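Local coordinates for protein putative NAD(P)H nitroreductase ydfN (PDB 3BEM) that binds FMN as a homodimer and is a putative NAD(P)H nitroreductase that may contribute to the breakdown of aromatic compounds, at residues Leu56-Tyr61 / Lys96-Gln101; Ser129-Arg134 / Arg140-Arg145; Ile169-Glu174 / Val189-Ile194. The protein carries 3 engineered substitutions. One frame throughout, in Å; residues are numbered along the deposited sequence. Where two conformers were deposited one is given.

Contacts 1 and 2 adjoin, their centres about 10 Å apart, and are joined by a probable hydrogen bond of 2.9 Å between H58 NE2 and Y131 OH. Contact 3 lies about 19 Å from contact 1 and 22 Å from contact 2, centre to centre; it shares the central sheet with contact 1 and meets contact 2 where V189 CG2 packs on A143 O. The dimer places the contacts near different FMN molecules: I169 and G170 of contact 3 bind one, while the side chains of E142 and H58 come within about 5 and 7 Å of another. Across the interface, R134 NH2 in contact 2 of one subunit bonds to F171 O in contact 3 of the other.

Contact 1 of 3, residues Leu56-Tyr61 / Lys96-Gln101; sequences LQHTKY and KQAYQQ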
loop_
_atom_site.group_PDB
_atom_site.type_symbol
_atom_site.label_atom_id
_atom_site.label_comp_id
_atom_site.label_asym_id
_atom_site.label_seq_id
_atom_site.Cartn_x
_atom_site.Cartn_y
_atom_site.Cartn_z
ATOM N N LEU B 56 -6.042 -10.903 8.505
ATOM C CA LEU B 56 -7.463 -10.873 8.178
ATOM C C LEU B 56 -7.755 -10.796 6.676
ATOM O O LEU B 56 -8.885 -11.058 6.264
ATOM C CB LEU B 56 -8.165 -9.744 8.920
ATOM C CG LEU B 56 -8.301 -9.955 10.423
ATOM C CD1 LEU B 56 -8.802 -8.680 10.991
ATOM C CD2 LEU B 56 -9.271 -11.115 10.718
ATOM N N GLN B 57 -6.736 -10.447 5.854
ATOM C CA GLN B 57 -6.901 -10.533 4.396
ATOM C C GLN B 57 -8.181 -9.734 3.944
ATOM O O GLN B 57 -9.116 -10.256 3.314
ATOM C CB GLN B 57 -6.902 -11.981 3.992
ATOM C CG GLN B 57 -5.606 -12.673 4.315
ATOM C CD GLN B 57 -5.734 -14.188 4.276
ATOM O OE1 GLN B 57 -5.841 -14.742 3.202
ATOM N NE2 GLN B 57 -5.773 -14.854 5.461
ATOM N N HIS B 58 -8.141 -8.445 4.261
ATOM C CA HIS B 58 -9.218 -7.486 4.102
ATOM C C HIS B 58 -9.653 -7.253 2.655
ATOM O O HIS B 58 -10.764 -6.791 2.422
ATOM C CB HIS B 58 -8.831 -6.120 4.679
ATOM C CG HIS B 58 -8.302 -6.168 6.073
ATOM N ND1 HIS B 58 -7.105 -6.785 6.388
ATOM C CD2 HIS B 58 -8.771 -5.643 7.227
ATOM C CE1 HIS B 58 -6.865 -6.634 7.677
ATOM N NE2 HIS B 58 -7.871 -5.955 8.221
ATOM N N THR B 59 -8.759 -7.517 1.717
ATOM C CA THR B 59 -8.861 -7.046 0.345
ATOM C C THR B 59 -9.614 -8.015 -0.535
ATOM O O THR B 59 -9.388 -9.251 -0.493
ATOM C CB THR B 59 -7.455 -6.743 -0.270
ATOM O OG1 THR B 59 -6.648 -6.026 0.650
ATOM C CG2 THR B 59 -7.541 -5.904 -1.578
ATOM N N LYS B 60 -10.514 -7.456 -1.332
ATOM C CA LYS B 60 -11.146 -8.156 -2.432
ATOM C C LYS B 60 -10.921 -7.380 -3.716
ATOM O O LYS B 60 -10.751 -6.140 -3.693
ATOM C CB LYS B 60 -12.629 -8.427 -2.166
ATOM C CG LYS B 60 -12.873 -9.461 -1.055
ATOM C CD LYS B 60 -14.255 -10.185 -1.159
ATOM C CE LYS B 60 -14.209 -11.586 -0.500
ATOM N NZ LYS B 60 -15.239 -12.518 -1.034
ATOM N N TYR B 61 -10.876 -8.093 -4.827
ATOM C CA TYR B 61 -10.803 -7.469 -6.148
ATOM C C TYR B 61 -11.995 -7.849 -7.022
ATOM O O TYR B 61 -12.346 -9.048 -7.117
ATOM C CB TYR B 61 -9.517 -7.842 -6.877
ATOM C CG TYR B 61 -8.234 -7.361 -6.226
ATOM C CD1 TYR B 61 -7.676 -8.048 -5.165
ATOM C CD2 TYR B 61 -7.558 -6.264 -6.728
ATOM C CE1 TYR B 61 -6.524 -7.610 -4.550
ATOM C CE2 TYR B 61 -6.407 -5.821 -6.157
ATOM C CZ TYR B 61 -5.880 -6.497 -5.061
ATOM O OH TYR B 61 -4.738 -6.004 -4.527
ATOM N N LYS B 96 -14.760 -3.633 5.504
ATOM C CA LYS B 96 -14.890 -2.931 6.771
ATOM C C LYS B 96 -15.285 -3.859 7.925
ATOM O O LYS B 96 -15.118 -3.505 9.095
ATOM C CB LYS B 96 -15.901 -1.794 6.625
ATOM C CG LYS B 96 -15.425 -0.670 5.725
ATOM C CD LYS B 96 -16.465 0.435 5.529
ATOM C CE LYS B 96 -17.643 0.014 4.730
ATOM N NZ LYS B 96 -18.562 1.176 4.433
ATOM N N GLN B 97 -15.760 -5.046 7.612
ATOM C CA GLN B 97 -16.094 -6.080 8.632
ATOM C C GLN B 97 -15.140 -7.283 8.575
ATOM O O GLN B 97 -15.501 -8.401 8.960
ATOM C CB GLN B 97 -17.555 -6.546 8.440
ATOM C CG GLN B 97 -18.553 -5.422 8.528
ATOM C CD GLN B 97 -18.455 -4.653 9.850
ATOM O OE1 GLN B 97 -18.421 -3.429 9.865
ATOM N NE2 GLN B 97 -18.386 -5.379 10.954
ATOM N N ALA B 98 -13.905 -7.045 8.080
ATOM C CA ALA B 98 -12.902 -8.137 7.918
ATOM C C ALA B 98 -12.708 -8.934 9.204
ATOM O O ALA B 98 -12.517 -10.137 9.178
ATOM C CB ALA B 98 -11.537 -7.571 7.458
ATOM N N TYR B 99 -12.779 -8.259 10.339
ATOM C CA TYR B 99 -12.466 -8.898 11.584
ATOM C C TYR B 99 -13.425 -10.026 11.932
ATOM O O TYR B 99 -13.078 -10.919 12.696
ATOM C CB TYR B 99 -12.462 -7.863 12.694
ATOM C CG TYR B 99 -13.820 -7.285 12.994
ATOM C CD1 TYR B 99 -14.316 -6.205 12.262
ATOM C CD2 TYR B 99 -14.629 -7.825 13.984
ATOM C CE1 TYR B 99 -15.556 -5.679 12.529
ATOM C CE2 TYR B 99 -15.884 -7.301 14.241
ATOM C CZ TYR B 99 -16.321 -6.217 13.510
ATOM O OH TYR B 99 -17.566 -5.711 13.762
ATOM N N GLN B 100 -14.638 -9.969 11.380
ATOM C CA GLN B 100 -15.629 -11.056 11.574
ATOM C C GLN B 100 -15.190 -12.395 11.046
ATOM O O GLN B 100 -15.773 -13.416 11.409
ATOM C CB GLN B 100 -16.988 -10.700 10.954
ATOM C CG GLN B 100 -17.674 -9.588 11.719
ATOM C CD GLN B 100 -18.883 -8.955 11.008
ATOM O OE1 GLN B 100 -19.517 -8.061 11.561
ATOM N NE2 GLN B 100 -19.196 -9.405 9.795
ATOM N N GLN B 101 -14.183 -12.438 10.177
ATOM C CA GLN B 101 -13.695 -13.731 9.690
ATOM C C GLN B 101 -12.507 -14.259 10.487
ATOM O O GLN B 101 -11.885 -15.216 10.085
ATOM C CB GLN B 101 -13.301 -13.661 8.234
ATOM C CG GLN B 101 -14.354 -13.128 7.291
ATOM C CD GLN B 101 -13.889 -13.172 5.844
ATOM O OE1 GLN B 101 -13.074 -14.024 5.461
ATOM N NE2 GLN B 101 -14.408 -12.259 5.027
HETATM O O HOH W 1 -11.513 -11.131 6.680
#
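L56 and H58 meet the turn at A98 and Y99 mainly through apolar contacts. Both methyl branches of L56 press on one side of the backbone: CD1 lies 3.7 Å from Y99 CA, and CD2 is equally far from A98 O. The methyl of A98 points into the 56-61 segment and comes obliquely against the imidazole, with A98 CB 3.4 Å from H58 CD2. With CG anti to the carbonyl carbon (chi1 -51°) and the ring turned by chi2 (66°), H58 brings this carbon to A98, while NE2 is held by Y131. The polar link is a water that donates both to L56 O (2.7 Å) and to A98 O (2.9 Å). A98 O also accepts Q101 N at 3.0 Å, within the 3-10 turn; L56 O also bonds K209 NZ of the second subunit. The contact joins the start of strand 59-64, outermost in this chain but continued at Y61 by a parallel strand of the second subunit, to the connection between strand 88-95 and helix 102-111. The two strands are antiparallel neighbours, bonded through H58 with D95 and K60 with L93; helix 117-134 packs on L56 and Y99, and helix 136-161 on H58.

Contact 2 of 3, residues Ser129-Arg134 / Arg140-Arg145; sequences SFYENR and RDEAIR
Y131 and E142 meet because both side chains leave the backbone with CG anti to the carbonyl carbon, Y131 at chi1 -78°, and because the glutamate then bends at chi2 (-70°) to bring its carboxylate to the phenol oxygen. They sit on consecutive helices of the nitroreductase fold, 117-134 and 136-161, whose backbones stay well apart here: the closest CA atoms, those of Y131 and E142, are 9.0 Å from each other. Side chains therefore span the gap, crossing at about a right angle. Y131 OH and E142 OE1 are 2.5 Å apart in a weak hydrogen bond, with the ring and carboxylate planes turned 59° against each other. Nearer the glutamate backbone, E142 CG approaches the ring obliquely and lies 3.5 Å from Y131 CE2. The phenol oxygen is shared with H58, and F138 meets the same tyrosine ring. The other carboxylate oxygen is occupied within its own helix, where R145 grips it side-on in a salt bridge. The same helix reaches the second subunit, where R140 and D141 form reciprocal salt bridges with D141 and R140 of that chain. Both arginine bonds end on one atom: R145 NE is 2.9 Å and R145 NH2 2.8 Å from E142 OE2, which lies almost in the guanidinium plane and meets NH2 with its anti lone pair.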
loop_
_atom_site.group_PDB
_atom_site.type_symbol
_atom_site.label_atom_id
_atom_site.label_comp_id
_atom_site.label_asym_id
_atom_site.label_seq_id
_atom_site.Cartn_x
_atom_site.Cartn_y
_atom_site.Cartn_z
ATOM N N SER B 129 -11.925 -7.913 19.377
ATOM C CA SER B 129 -12.001 -6.804 20.281
ATOM C C SER B 129 -11.076 -5.646 19.900
ATOM O O SER B 129 -11.425 -4.525 20.152
ATOM C CB SER B 129 -11.775 -7.244 21.738
ATOM O OG SER B 129 -10.429 -7.578 21.959
ATOM N N PHE B 130 -9.925 -5.922 19.295
ATOM C CA PHE B 130 -9.065 -4.849 18.780
ATOM C C PHE B 130 -9.872 -3.915 17.846
ATOM O O PHE B 130 -9.843 -2.697 17.993
ATOM C CB PHE B 130 -7.857 -5.412 18.032
ATOM C CG PHE B 130 -6.785 -4.398 17.767
ATOM C CD1 PHE B 130 -6.800 -3.635 16.618
ATOM C CD2 PHE B 130 -5.753 -4.207 18.673
ATOM C CE1 PHE B 130 -5.819 -2.707 16.350
ATOM C CE2 PHE B 130 -4.764 -3.274 18.421
ATOM C CZ PHE B 130 -4.808 -2.505 17.264
ATOM N N TYR B 131 -10.618 -4.488 16.911
ATOM C CA TYR B 131 -11.443 -3.728 16.010
ATOM C C TYR B 131 -12.671 -3.108 16.678
ATOM O O TYR B 131 -12.891 -1.916 16.594
ATOM C CB TYR B 131 -11.893 -4.577 14.808
ATOM C CG TYR B 131 -10.788 -4.743 13.772
ATOM C CD1 TYR B 131 -9.676 -5.557 14.022
ATOM C CD2 TYR B 131 -10.819 -4.016 12.583
ATOM C CE1 TYR B 131 -8.669 -5.705 13.078
ATOM C CE2 TYR B 131 -9.801 -4.171 11.607
ATOM C CZ TYR B 131 -8.721 -4.991 11.881
ATOM O OH TYR B 131 -7.714 -5.076 10.946
ATOM N N GLU B 132 -13.446 -3.920 17.367
ATOM C CA GLU B 132 -14.662 -3.396 18.009
ATOM C C GLU B 132 -14.356 -2.314 19.049
ATOM O O GLU B 132 -15.104 -1.346 19.147
ATOM C CB GLU B 132 -15.484 -4.522 18.650
ATOM C CG GLU B 132 -16.017 -5.588 17.703
ATOM C CD GLU B 132 -17.275 -5.188 16.929
ATOM O OE1 GLU B 132 -17.527 -3.960 16.700
ATOM O OE2 GLU B 132 -18.014 -6.138 16.541
ATOM N N ASN B 133 -13.270 -2.466 19.815
ATOM C CA ASN B 133 -12.908 -1.444 20.799
ATOM C C ASN B 133 -12.592 -0.090 20.158
ATOM O O ASN B 133 -12.838 0.942 20.756
ATOM C CB ASN B 133 -11.728 -1.868 21.689
ATOM C CG ASN B 133 -12.087 -3.002 22.675
ATOM O OD1 ASN B 133 -13.261 -3.374 22.872
ATOM N ND2 ASN B 133 -11.056 -3.586 23.275
ATOM N N ARG B 134 -12.032 -0.109 18.953
ATOM C CA ARG B 134 -11.607 1.111 18.288
ATOM C C ARG B 134 -12.771 1.759 17.532
ATOM O O ARG B 134 -12.855 2.984 17.468
ATOM C CB ARG B 134 -10.398 0.866 17.367
ATOM C CG ARG B 134 -9.108 0.569 18.117
ATOM C CD ARG B 134 -7.851 0.787 17.275
ATOM N NE ARG B 134 -6.652 0.825 18.115
ATOM C CZ ARG B 134 -5.465 1.299 17.734
ATOM N NH1 ARG B 134 -5.282 1.775 16.503
ATOM N NH2 ARG B 134 -4.449 1.284 18.582
ATOM N N ARG B 140 -12.897 1.234 8.996
ATOM C CA ARG B 140 -12.774 1.779 7.652
ATOM C C ARG B 140 -11.320 2.127 7.319
ATOM O O ARG B 140 -10.882 1.899 6.180
ATOM C CB ARG B 140 -13.695 3.006 7.520
ATOM C CG ARG B 140 -13.695 3.617 6.155
ATOM C CD ARG B 140 -14.836 4.615 5.990
ATOM N NE ARG B 140 -14.706 5.161 4.664
ATOM C CZ ARG B 140 -13.963 6.205 4.363
ATOM N NH1 ARG B 140 -13.359 6.897 5.309
ATOM N NH2 ARG B 140 -13.839 6.559 3.087
ATOM N N ASP B 141 -10.610 2.718 8.274
ATOM C CA ASP B 141 -9.178 2.989 8.107
ATOM C C ASP B 141 -8.443 1.695 7.710
ATOM O O ASP B 141 -7.566 1.722 6.832
ATOM C CB ASP B 141 -8.525 3.472 9.393
ATOM C CG ASP B 141 -8.951 4.841 9.837
ATOM O OD1 ASP B 141 -9.644 5.540 9.060
ATOM O OD2 ASP B 141 -8.562 5.190 10.991
ATOM N N GLU B 142 -8.804 0.605 8.386
ATOM C CA GLU B 142 -8.177 -0.700 8.179
ATOM C C GLU B 142 -8.483 -1.247 6.805
ATOM O O GLU B 142 -7.599 -1.815 6.137
ATOM C CB GLU B 142 -8.625 -1.681 9.282
ATOM C CG GLU B 142 -7.793 -1.506 10.530
ATOM C CD GLU B 142 -6.351 -1.989 10.340
ATOM O OE1 GLU B 142 -6.101 -3.210 10.345
ATOM O OE2 GLU B 142 -5.466 -1.140 10.165
ATOM N N ALA B 143 -9.700 -1.017 6.343
ATOM C CA ALA B 143 -10.110 -1.381 4.977
ATOM C C ALA B 143 -9.205 -0.678 3.962
ATOM O O ALA B 143 -8.705 -1.312 3.032
ATOM C CB ALA B 143 -11.545 -0.997 4.745
ATOM N N ILE B 144 -9.021 0.630 4.128
ATOM C CA ILE B 144 -8.206 1.433 3.218
ATOM C C ILE B 144 -6.745 1.033 3.296
ATOM O O ILE B 144 -6.094 0.796 2.276
ATOM C CB ILE B 144 -8.405 2.925 3.501
ATOM C CG1 ILE B 144 -9.848 3.337 3.205
ATOM C CG2 ILE B 144 -7.410 3.767 2.686
ATOM C CD1 ILE B 144 -10.176 4.780 3.680
ATOM N N ARG B 145 -6.231 0.880 4.516
ATOM C CA ARG B 145 -4.803 0.600 4.730
ATOM C C ARG B 145 -4.409 -0.752 4.150
ATOM O O ARG B 145 -3.456 -0.870 3.394
ATOM C CB ARG B 145 -4.474 0.721 6.195
ATOM C CG ARG B 145 -3.093 0.248 6.584
ATOM C CD ARG B 145 -2.640 0.880 7.969
ATOM N NE ARG B 145 -3.734 0.819 8.924
ATOM C CZ ARG B 145 -4.264 1.860 9.547
ATOM N NH1 ARG B 145 -3.722 3.072 9.466
ATOM N NH2 ARG B 145 -5.316 1.671 10.303
#

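Contact 3 of 3, residues Ile169-Glu174 / Val189-Ile194; sequences IGFDAE and VMMITI. With FMN (flavin mononucleotide), chain G.
FMN O4 takes two backbone N-H groups: G170 N donates to it at 3.0 Å, and I169 N reaches it more weakly. The stronger bond of I169 N goes to FMN N5, at 2.9 Å, so two successive amides hold the carbonyl and N5 edge of the flavin. I169 adds apolar contact, its CG2 methyl lying 3.6 Å from FMN C6, while its CD1 runs the other way to touch V189 O on the strand. G170 is the centre of an inverse gamma turn, with a weak bond from F171 N to I169 O. At G170 a modelled CB position lies only 2.8 Å from FMN O4. The turn leads from strand 164-168 to helix 173-180, whose N-cap is D172, its OD1 bonded to A175 N. I169 and F171 pack on strand 186-195, the antiparallel neighbour of 164-168, which carries a classic beta bulge where V189 and M190 both face V92. F171 fills the angle between turn and strand. With CG placed between the backbone N and the carbonyl carbon (chi1 66°), its ring reaches the strand backbone obliquely, F171 CE2 lying 3.6 Å from M191 N. The side chain of M191, a selenomethionine, slides past the ring in the opposite direction: in one of its two conformers, a bend at chi3 brings CE 3.7 Å from F171 CG. Its SE then stands 5.2 Å from the F171 ring centroid and 44° off the normal, an oblique Met-aromatic contact. Were F171 replaced by an alanine, a gap would probably open beside the M190-M191 backbone and M191 CE would lose the ring it rests on. At the dimer interface, R145 of the second subunit packs on I169 and M190, and its NH1 bonds weakly to V189 O.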
loop_
_atom_site.group_PDB
_atom_site.type_symbol
_atom_site.label_atom_id
_atom_site.label_comp_id
_atom_site.label_asym_id
_atom_site.label_seq_id
_atom_site.Cartn_x
_atom_site.Cartn_y
_atom_site.Cartn_z
ATOM N N ILE B 169 -8.048 7.177 -8.221
ATOM C CA ILE B 169 -9.012 7.579 -7.202
ATOM C C ILE B 169 -10.042 8.535 -7.783
ATOM O O ILE B 169 -11.007 8.910 -7.112
ATOM C CB ILE B 169 -8.305 8.213 -5.989
ATOM C CG1 ILE B 169 -9.207 8.228 -4.747
ATOM C CG2 ILE B 169 -7.774 9.634 -6.332
ATOM C CD1 ILE B 169 -9.654 6.915 -4.282
ATOM N N GLY B 170 -9.857 8.920 -9.042
ATOM C CA GLY B 170 -10.777 9.771 -9.757
ATOM C C GLY B 170 -12.050 9.109 -10.226
ATOM O O GLY B 170 -12.255 8.945 -11.386
ATOM N N PHE B 171 -12.870 8.671 -9.287
ATOM C CA PHE B 171 -14.144 7.986 -9.554
ATOM C C PHE B 171 -15.144 8.252 -8.461
ATOM O O PHE B 171 -14.768 8.590 -7.335
ATOM C CB PHE B 171 -13.941 6.476 -9.764
ATOM C CG PHE B 171 -13.471 5.743 -8.555
ATOM C CD1 PHE B 171 -14.368 5.282 -7.609
ATOM C CD2 PHE B 171 -12.105 5.501 -8.362
ATOM C CE1 PHE B 171 -13.920 4.604 -6.474
ATOM C CE2 PHE B 171 -11.652 4.828 -7.218
ATOM C CZ PHE B 171 -12.568 4.383 -6.269
ATOM N N ASP B 172 -16.425 8.071 -8.811
ATOM C CA ASP B 172 -17.539 8.200 -7.873
ATOM C C ASP B 172 -17.794 6.810 -7.277
ATOM O O ASP B 172 -18.324 5.924 -7.940
ATOM C CB ASP B 172 -18.757 8.720 -8.658
ATOM C CG ASP B 172 -20.016 8.876 -7.817
ATOM O OD1 ASP B 172 -20.192 8.237 -6.757
ATOM O OD2 ASP B 172 -20.878 9.642 -8.280
ATOM N N ALA B 173 -17.390 6.609 -6.024
ATOM C CA ALA B 173 -17.442 5.299 -5.360
ATOM C C ALA B 173 -18.854 4.747 -5.298
ATOM O O ALA B 173 -19.079 3.574 -5.581
ATOM C CB ALA B 173 -16.870 5.365 -3.968
ATOM N N GLU B 174 -19.791 5.607 -4.937
ATOM C CA GLU B 174 -21.208 5.242 -4.899
ATOM C C GLU B 174 -21.733 4.743 -6.240
ATOM O O GLU B 174 -22.434 3.746 -6.297
ATOM C CB GLU B 174 -22.043 6.469 -4.540
ATOM C CG GLU B 174 -22.073 6.845 -3.090
ATOM C CD GLU B 174 -23.336 7.658 -2.788
ATOM O OE1 GLU B 174 -24.440 7.077 -2.918
ATOM O OE2 GLU B 174 -23.227 8.863 -2.461
ATOM N N VAL B 189 -11.663 1.149 -2.365
ATOM C CA VAL B 189 -10.425 1.804 -1.941
ATOM C C VAL B 189 -9.671 2.447 -3.117
ATOM O O VAL B 189 -9.155 3.531 -2.987
ATOM C CB VAL B 189 -9.551 0.835 -1.161
ATOM C CG1 VAL B 189 -8.115 1.436 -0.843
ATOM C CG2 VAL B 189 -10.334 0.288 0.111
HETATM N N MSE B 190 -9.664 1.781 -4.254
HETATM C CA MSE B 190 -9.073 2.323 -5.468
HETATM C C MSE B 190 -9.518 1.542 -6.663
HETATM O O MSE B 190 -10.098 0.479 -6.532
HETATM C CB MSE B 190 -7.530 2.408 -5.400
HETATM C CG MSE B 190 -6.688 1.289 -5.501
HETATM SE SE MSE B 190 -4.771 2.033 -5.422
HETATM C CE MSE B 190 -4.860 1.991 -3.520
HETATM N N MSE B 191 -9.271 2.145 -7.807
HETATM C CA MSE B 191 -9.456 1.515 -9.095
HETATM C C MSE B 191 -8.052 1.349 -9.705
HETATM O O MSE B 191 -7.187 2.190 -9.526
HETATM C CB MSE B 191 -10.366 2.404 -9.937
HETATM C CG MSE B 191 -10.628 1.933 -11.311
HETATM SE SE MSE B 191 -11.807 3.290 -12.202
HETATM C CE MSE B 191 -13.276 3.024 -11.008
ATOM N N ILE B 192 -7.813 0.249 -10.405
ATOM C CA ILE B 192 -6.566 0.060 -11.129
ATOM C C ILE B 192 -6.894 -0.396 -12.515
ATOM O O ILE B 192 -7.528 -1.451 -12.673
ATOM C CB ILE B 192 -5.651 -0.990 -10.470
ATOM C CG1 ILE B 192 -5.364 -0.595 -8.992
ATOM C CG2 ILE B 192 -4.338 -1.130 -11.257
ATOM C CD1 ILE B 192 -4.639 -1.694 -8.183
ATOM N N THR B 193 -6.435 0.357 -13.501
ATOM C CA THR B 193 -6.481 -0.122 -14.880
ATOM C C THR B 193 -5.212 -0.868 -15.184
ATOM O O THR B 193 -4.132 -0.521 -14.690
ATOM C CB THR B 193 -6.713 0.994 -15.903
ATOM O OG1 THR B 193 -5.920 2.133 -15.601
ATOM C CG2 THR B 193 -8.158 1.379 -15.947
ATOM N N ILE B 194 -5.319 -1.883 -16.052
ATOM C CA ILE B 194 -4.175 -2.666 -16.483
ATOM C C ILE B 194 -4.239 -2.828 -18.001
ATOM O O ILE B 194 -5.318 -2.934 -18.585
ATOM C CB ILE B 194 -4.118 -4.037 -15.740
ATOM C CG1 ILE B 194 -2.839 -4.774 -16.113
ATOM C CG2 ILE B 194 -5.395 -4.898 -16.054
ATOM C CD1 ILE B 194 -2.573 -5.973 -15.238
HETATM N N1 FMN G . -3.901 8.751 -12.480
HETATM C C2 FMN G . -4.962 9.068 -13.291
HETATM O O2 FMN G . -4.715 9.274 -14.485
HETATM N N3 FMN G . -6.239 9.135 -12.796
HETATM C C4 FMN G . -6.516 8.948 -11.451
HETATM O O4 FMN G . -7.714 8.899 -11.102
HETATM C C4A FMN G . -5.440 8.622 -10.628
HETATM N N5 FMN G . -5.649 8.435 -9.259
HETATM C C5A FMN G . -4.579 8.006 -8.497
HETATM C C6 FMN G . -4.824 7.695 -7.147
HETATM C C7 FMN G . -3.771 7.235 -6.349
HETATM C C7M FMN G . -4.137 6.619 -5.002
HETATM C C8 FMN G . -2.486 7.103 -6.857
HETATM C C8M FMN G . -1.469 6.237 -6.120
HETATM C C9 FMN G . -2.223 7.462 -8.179
HETATM C C9A FMN G . -3.268 7.876 -9.004
HETATM N N10 FMN G . -3.037 8.196 -10.358
HETATM C C10 FMN G . -4.136 8.515 -11.144
HETATM C "C1'" FMN G . -1.641 8.207 -10.877
HETATM C "C2'" FMN G . -0.746 9.339 -10.364
HETATM O "O2'" FMN G . -1.048 10.517 -11.097
HETATM C "C3'" FMN G . 0.699 8.919 -10.585
HETATM O "O3'" FMN G . 0.943 7.751 -9.754
HETATM C "C4'" FMN G . 1.724 10.030 -10.352
HETATM O "O4'" FMN G . 1.501 11.101 -11.288
HETATM C "C5'" FMN G . 3.160 9.461 -10.520
HETATM O "O5'" FMN G . 3.380 8.871 -11.823
HETATM P P FMN G . 4.363 7.604 -11.887
HETATM O O1P FMN G . 5.698 8.055 -11.389
HETATM O O2P FMN G . 3.642 6.668 -10.985
HETATM O O3P FMN G . 4.402 7.172 -13.331
#